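Local coordinates for proteasome chaperone 3 (Saccharomyces cerevisiae, PDB 2Z5B), which forms a heterodimer with the chaperone Poc4 that binds proteasome precursors and promotes formation of the alpha-ring during 20S proteasome assembly, at residues 3-8 with 26-31; 42-47 with 144-149. All coordinates share one frame; numbering follows the deposited sequence.

Contact 1 (3-8 with 26-31); sequences SYEFQT and ELYVQA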
loop_
_atom_site.group_PDB
_atom_site.type_symbol
_atom_site.label_atom_id
_atom_site.label_comp_id
_atom_site.label_asym_id
_atom_site.label_seq_id
_atom_site.Cartn_x
_atom_site.Cartn_y
_atom_site.Cartn_z
ATOM N N SER B 3 9.815 2.837 -6.633
ATOM C CA SER B 3 8.688 1.919 -6.731
ATOM C C SER B 3 9.211 0.584 -7.261
ATOM O O SER B 3 10.132 0.558 -8.094
ATOM C CB SER B 3 7.612 2.498 -7.641
ATOM O OG SER B 3 6.499 1.625 -7.754
ATOM N N TYR B 4 8.673 -0.505 -6.711
ATOM C CA TYR B 4 8.893 -1.848 -7.222
ATOM C C TYR B 4 7.558 -2.367 -7.726
ATOM O O TYR B 4 6.510 -2.036 -7.160
ATOM C CB TYR B 4 9.424 -2.779 -6.127
ATOM C CG TYR B 4 10.678 -2.267 -5.453
ATOM C CD1 TYR B 4 11.944 -2.578 -5.955
ATOM C CD2 TYR B 4 10.593 -1.452 -4.313
ATOM C CE1 TYR B 4 13.096 -2.093 -5.327
ATOM C CE2 TYR B 4 11.723 -0.973 -3.690
ATOM C CZ TYR B 4 12.971 -1.289 -4.204
ATOM O OH TYR B 4 14.108 -0.809 -3.579
ATOM N N GLU B 5 7.577 -3.151 -8.800
ATOM C CA GLU B 5 6.325 -3.699 -9.347
ATOM C C GLU B 5 6.539 -4.959 -10.172
ATOM O O GLU B 5 7.654 -5.224 -10.642
ATOM C CB GLU B 5 5.577 -2.656 -10.188
ATOM C CG GLU B 5 6.117 -2.530 -11.605
ATOM C CD GLU B 5 5.453 -1.442 -12.423
ATOM O OE1 GLU B 5 4.254 -1.150 -12.219
ATOM O OE2 GLU B 5 6.148 -0.893 -13.307
ATOM N N PHE B 6 5.457 -5.713 -10.357
ATOM C CA PHE B 6 5.478 -6.987 -11.101
ATOM C C PHE B 6 4.065 -7.274 -11.547
ATOM O O PHE B 6 3.122 -7.216 -10.745
ATOM C CB PHE B 6 5.974 -8.139 -10.214
ATOM C CG PHE B 6 6.339 -9.404 -10.974
ATOM C CD1 PHE B 6 7.610 -9.551 -11.529
ATOM C CD2 PHE B 6 5.427 -10.448 -11.103
ATOM C CE1 PHE B 6 7.959 -10.721 -12.223
ATOM C CE2 PHE B 6 5.766 -11.632 -11.779
ATOM C CZ PHE B 6 7.044 -11.760 -12.347
ATOM N N GLN B 7 3.924 -7.583 -12.829
ATOM C CA GLN B 7 2.628 -7.839 -13.421
ATOM C C GLN B 7 2.666 -9.203 -14.086
ATOM O O GLN B 7 3.568 -9.508 -14.881
ATOM C CB GLN B 7 2.267 -6.747 -14.440
ATOM C CG GLN B 7 0.971 -7.000 -15.224
ATOM C CD GLN B 7 -0.301 -6.819 -14.399
ATOM O OE1 GLN B 7 -0.701 -5.694 -14.089
ATOM N NE2 GLN B 7 -0.972 -7.930 -14.088
ATOM N N THR B 8 1.688 -10.026 -13.738
ATOM C CA THR B 8 1.528 -11.320 -14.361
ATOM C C THR B 8 0.057 -11.713 -14.351
ATOM O O THR B 8 -0.815 -10.846 -14.251
ATOM C CB THR B 8 2.447 -12.396 -13.703
ATOM O OG1 THR B 8 2.274 -13.643 -14.384
ATOM C CG2 THR B 8 2.131 -12.546 -12.217
ATOM N N GLU B 26 -5.457 -10.989 -14.048
ATOM C CA GLU B 26 -4.197 -10.263 -13.926
ATOM C C GLU B 26 -3.818 -10.099 -12.454
ATOM O O GLU B 26 -4.635 -9.655 -11.641
ATOM C CB GLU B 26 -4.284 -8.883 -14.597
ATOM C CG GLU B 26 -4.523 -8.906 -16.115
ATOM C CD GLU B 26 -4.556 -7.519 -16.719
ATOM O OE1 GLU B 26 -4.396 -6.533 -15.961
ATOM O OE2 GLU B 26 -4.738 -7.406 -17.956
ATOM N N LEU B 27 -2.590 -10.470 -12.110
ATOM C CA LEU B 27 -2.077 -10.224 -10.762
ATOM C C LEU B 27 -1.041 -9.123 -10.845
ATOM O O LEU B 27 -0.093 -9.211 -11.631
ATOM C CB LEU B 27 -1.478 -11.485 -10.116
ATOM C CG LEU B 27 -1.112 -11.357 -8.622
ATOM C CD1 LEU B 27 -2.353 -11.432 -7.745
ATOM C CD2 LEU B 27 -0.083 -12.398 -8.167
ATOM N N TYR B 28 -1.245 -8.076 -10.051
ATOM C CA TYR B 28 -0.335 -6.927 -10.031
ATOM C C TYR B 28 0.166 -6.649 -8.627
ATOM O O TYR B 28 -0.619 -6.482 -7.687
ATOM C CB TYR B 28 -0.993 -5.674 -10.609
ATOM C CG TYR B 28 -0.077 -4.466 -10.580
ATOM C CD1 TYR B 28 0.989 -4.350 -11.480
ATOM C CD2 TYR B 28 -0.265 -3.448 -9.639
ATOM C CE1 TYR B 28 1.842 -3.241 -11.442
ATOM C CE2 TYR B 28 0.575 -2.349 -9.596
ATOM C CZ TYR B 28 1.627 -2.261 -10.493
ATOM O OH TYR B 28 2.465 -1.178 -10.449
ATOM N N VAL B 29 1.486 -6.644 -8.491
ATOM C CA VAL B 29 2.109 -6.379 -7.218
ATOM C C VAL B 29 2.923 -5.107 -7.358
ATOM O O VAL B 29 3.563 -4.865 -8.403
ATOM C CB VAL B 29 2.947 -7.564 -6.754
ATOM C CG1 VAL B 29 3.534 -7.297 -5.420
ATOM C CG2 VAL B 29 2.056 -8.835 -6.666
ATOM N N GLN B 30 2.856 -4.271 -6.325
ATOM C CA GLN B 30 3.688 -3.062 -6.270
ATOM C C GLN B 30 4.053 -2.786 -4.822
ATOM O O GLN B 30 3.282 -3.102 -3.884
ATOM C CB GLN B 30 2.981 -1.864 -6.914
ATOM C CG GLN B 30 3.840 -0.559 -7.005
ATOM C CD GLN B 30 3.892 0.225 -5.701
ATOM O OE1 GLN B 30 3.068 0.023 -4.804
ATOM N NE2 GLN B 30 4.864 1.119 -5.584
ATOM N N ALA B 31 5.249 -2.246 -4.621
ATOM C CA ALA B 31 5.710 -1.947 -3.283
ATOM C C ALA B 31 6.496 -0.650 -3.238
ATOM O O ALA B 31 7.351 -0.378 -4.110
ATOM C CB ALA B 31 6.533 -3.086 -2.733
#
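Thr8 O takes two N-H groups. Leu27 N reaches it across the strands at 2.8 Å, from above the carbonyl plane. Gln7 NE2 lies 2.9 Å from Thr8 O, in the carbonyl plane and on a lone pair. With CG anti to the backbone N (chi1 174°) and a bend at chi2, the Gln7 chain turns toward the other strand. It crosses the Tyr28 side chain at about a right angle, with OE1 3.4 Å from Tyr28 CD1 and the amide and ring planes 27° apart. An alanine in place of Gln7 would probably leave Thr8 O with Leu27 N as its one donor here and open a gap beside Tyr28 CB and CD1. The two strands form an antiparallel ladder. It joins the first strand, at one margin of the chain's mixed sheet, to the next strand inward. Tyr4, Phe6 and Thr8 are hydrogen-bonded pairs with Ala31, Val29 and Leu27, and their side chains share the face covered by helix 162-176. Glu5 and Gln7 pair with Gln30 and Tyr28 on the other face, where the Poc4 chain packs. There Tyr28 OH donates to Glu5 OE1, which sits in the ring plane at its edge; the carboxylate is turned 74° from the ring. Tyr28 OH sits too close to another modelled atom, so its place and this bond are doubtful. Near the start of the first strand, Gln30 NE2 donates to Ser3 OG at 2.8 Å, almost straight and in the amide plane. Gln41 holds the other end of that amide, Gln30 OE1, by a hydrogen bond from the next strand.

Contact 2 (42-47 with 144-149); sequences IRLNGE and SMSSKI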
loop_
_atom_site.group_PDB
_atom_site.type_symbol
_atom_site.label_atom_id
_atom_site.label_comp_id
_atom_site.label_asym_id
_atom_site.label_seq_id
_atom_site.Cartn_x
_atom_site.Cartn_y
_atom_site.Cartn_z
ATOM N N ILE B 42 -1.279 -5.838 -3.552
ATOM C CA ILE B 42 -1.512 -7.053 -4.356
ATOM C C ILE B 42 -2.897 -7.003 -4.981
ATOM O O ILE B 42 -3.901 -7.268 -4.313
ATOM C CB ILE B 42 -1.358 -8.359 -3.559
ATOM C CG1 ILE B 42 -0.115 -8.310 -2.648
ATOM C CG2 ILE B 42 -1.262 -9.533 -4.534
ATOM C CD1 ILE B 42 -0.030 -9.434 -1.641
ATOM N N ARG B 43 -2.954 -6.655 -6.252
ATOM C CA ARG B 43 -4.221 -6.424 -6.913
ATOM C C ARG B 43 -4.613 -7.551 -7.863
ATOM O O ARG B 43 -3.777 -8.076 -8.590
ATOM C CB ARG B 43 -4.171 -5.115 -7.692
ATOM C CG ARG B 43 -4.024 -3.880 -6.813
ATOM C CD ARG B 43 -4.207 -2.670 -7.675
ATOM N NE ARG B 43 -3.981 -1.412 -6.963
ATOM C CZ ARG B 43 -4.659 -0.299 -7.213
ATOM N NH1 ARG B 43 -5.655 -0.321 -8.105
ATOM N NH2 ARG B 43 -4.373 0.825 -6.543
ATOM N N LEU B 44 -5.905 -7.867 -7.877
ATOM C CA LEU B 44 -6.461 -8.880 -8.772
ATOM C C LEU B 44 -7.389 -8.172 -9.729
ATOM O O LEU B 44 -8.395 -7.596 -9.305
ATOM C CB LEU B 44 -7.231 -9.955 -7.992
ATOM C CG LEU B 44 -7.830 -11.122 -8.811
ATOM C CD1 LEU B 44 -6.790 -11.749 -9.712
ATOM C CD2 LEU B 44 -8.437 -12.169 -7.900
ATOM N N ASN B 45 -7.036 -8.209 -11.012
ATOM C CA ASN B 45 -7.713 -7.411 -12.040
ATOM C C ASN B 45 -7.851 -5.934 -11.628
ATOM O O ASN B 45 -8.878 -5.309 -11.865
ATOM C CB ASN B 45 -9.078 -8.021 -12.409
ATOM C CG ASN B 45 -8.956 -9.302 -13.253
ATOM O OD1 ASN B 45 -9.905 -10.081 -13.353
ATOM N ND2 ASN B 45 -7.803 -9.511 -13.862
ATOM N N GLY B 46 -6.801 -5.392 -11.007
ATOM C CA GLY B 46 -6.774 -3.975 -10.591
ATOM C C GLY B 46 -7.484 -3.715 -9.273
ATOM O O GLY B 46 -7.406 -2.609 -8.699
ATOM N N GLU B 47 -8.190 -4.731 -8.783
ATOM C CA GLU B 47 -8.998 -4.564 -7.578
ATOM C C GLU B 47 -8.208 -4.810 -6.309
ATOM O O GLU B 47 -7.267 -5.600 -6.288
ATOM C CB GLU B 47 -10.256 -5.448 -7.617
ATOM C CG GLU B 47 -11.152 -5.123 -8.788
ATOM C CD GLU B 47 -12.414 -5.977 -8.847
ATOM O OE1 GLU B 47 -12.715 -6.685 -7.857
ATOM O OE2 GLU B 47 -13.105 -5.915 -9.898
ATOM N N SER B 144 -2.091 -3.995 1.235
ATOM C CA SER B 144 -3.409 -3.787 0.657
ATOM C C SER B 144 -3.581 -4.795 -0.463
ATOM O O SER B 144 -2.730 -4.893 -1.349
ATOM C CB SER B 144 -3.567 -2.360 0.130
ATOM O OG SER B 144 -3.496 -1.409 1.180
ATOM N N MET B 145 -4.672 -5.548 -0.429
ATOM C CA MET B 145 -4.859 -6.611 -1.406
ATOM C C MET B 145 -6.319 -6.902 -1.743
ATOM O O MET B 145 -7.219 -6.460 -1.032
ATOM C CB MET B 145 -4.134 -7.891 -0.945
ATOM C CG MET B 145 -4.588 -8.475 0.399
ATOM S SD MET B 145 -3.541 -9.892 0.891
ATOM C CE MET B 145 -3.121 -10.557 -0.699
ATOM N N SER B 146 -6.532 -7.636 -2.834
ATOM C CA SER B 146 -7.856 -8.170 -3.177
ATOM C C SER B 146 -8.105 -9.457 -2.394
ATOM O O SER B 146 -7.345 -10.420 -2.525
ATOM C CB SER B 146 -7.938 -8.467 -4.674
ATOM O OG SER B 146 -9.078 -9.263 -4.993
ATOM N N SER B 147 -9.173 -9.471 -1.594
ATOM C CA SER B 147 -9.611 -10.672 -0.882
ATOM C C SER B 147 -10.012 -11.808 -1.837
ATOM O O SER B 147 -10.088 -12.973 -1.439
ATOM C CB SER B 147 -10.799 -10.331 0.022
ATOM O OG SER B 147 -11.875 -9.825 -0.746
ATOM N N LYS B 148 -10.275 -11.460 -3.093
ATOM C CA LYS B 148 -10.730 -12.430 -4.096
ATOM C C LYS B 148 -9.610 -13.309 -4.666
ATOM O O LYS B 148 -9.879 -14.247 -5.428
ATOM C CB LYS B 148 -11.476 -11.718 -5.222
ATOM C CG LYS B 148 -12.658 -10.880 -4.725
ATOM C CD LYS B 148 -13.905 -11.084 -5.576
ATOM C CE LYS B 148 -14.759 -12.255 -5.068
ATOM N NZ LYS B 148 -15.406 -11.971 -3.746
ATOM N N ILE B 149 -8.361 -13.003 -4.309
ATOM C CA ILE B 149 -7.227 -13.870 -4.649
ATOM C C ILE B 149 -7.297 -15.168 -3.836
ATOM O O ILE B 149 -6.859 -16.227 -4.288
ATOM C CB ILE B 149 -5.854 -13.184 -4.381
ATOM C CG1 ILE B 149 -5.751 -11.839 -5.103
ATOM C CG2 ILE B 149 -4.693 -14.091 -4.823
ATOM C CD1 ILE B 149 -4.606 -10.981 -4.633
#
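Ile42 and Met145 lie side by side and point the same way, as a parallel bridge pair in the mixed sheet. Ile42 sits near the end of strand 38-44 and Met145 ends strand 140-145. Two backbone bonds frame the pair: Ile42 N gives to Ser144 O at 2.8 Å, and Ser146 N gives to Ile42 O at 3.0 Å. Met145 CG lies between the backbone N and the carbonyl carbon (chi1 60°), and the chain runs on extended at chi2 and bends at chi3, which places CE. This methyl comes against Ile42 CD1 at 3.4 Å, tighter than usual for two carbons. Ile149 meets Ile42 differently. The two side chains cross at about a right angle, and Ile149 CD1 touches the CG2 branch of Ile42 at 3.6 Å. Leu27 of the adjoining strand packs on both isoleucines. Beyond the bridge the two segments part. Residues 44-47 form a type I' beta turn after strand 38-44. The chain then runs on to strand 50-56, on the other side of strand 140-145. Residues 146-149 curl back over Leu44. Leu44 CG is anti to the backbone N (chi1 -178°), and the CD2 branch it carries lies 3.5 Å from Lys148 O, while CB lies 3.8 Å from Ile149 CG1. Arg43 NH1 donates to Gly46 O of the turn and also to Pro40 O of the Poc4 chain. Ser146 CB lies 3.4 Å from Glu47 O, and both CB and OG touch Leu44 CB. In an ST turn, Ser146 OG accepts from Lys148 N at 3.1 Å.

Contacts 1 and 2 belong to one mixed sheet, with centres about 11 Å apart on the same side of the chain's centre. They come in series along the chain: contact 1 closes before contact 2 opens. Strands 26-33 and 38-44 are consecutive in sequence and adjacent in the sheet, so they tie the two together. Tyr28 O lies 2.7 Å from Arg43 N, a probable hydrogen bond. Strands 3-9, 26-33, 38-44 and 140-145 thus lie in succession. The first two steps are antiparallel, and the last is parallel and brings in a late part of the chain. Both contacts also meet the Poc4 chain, so this part of the sheet contributes to the heterodimer.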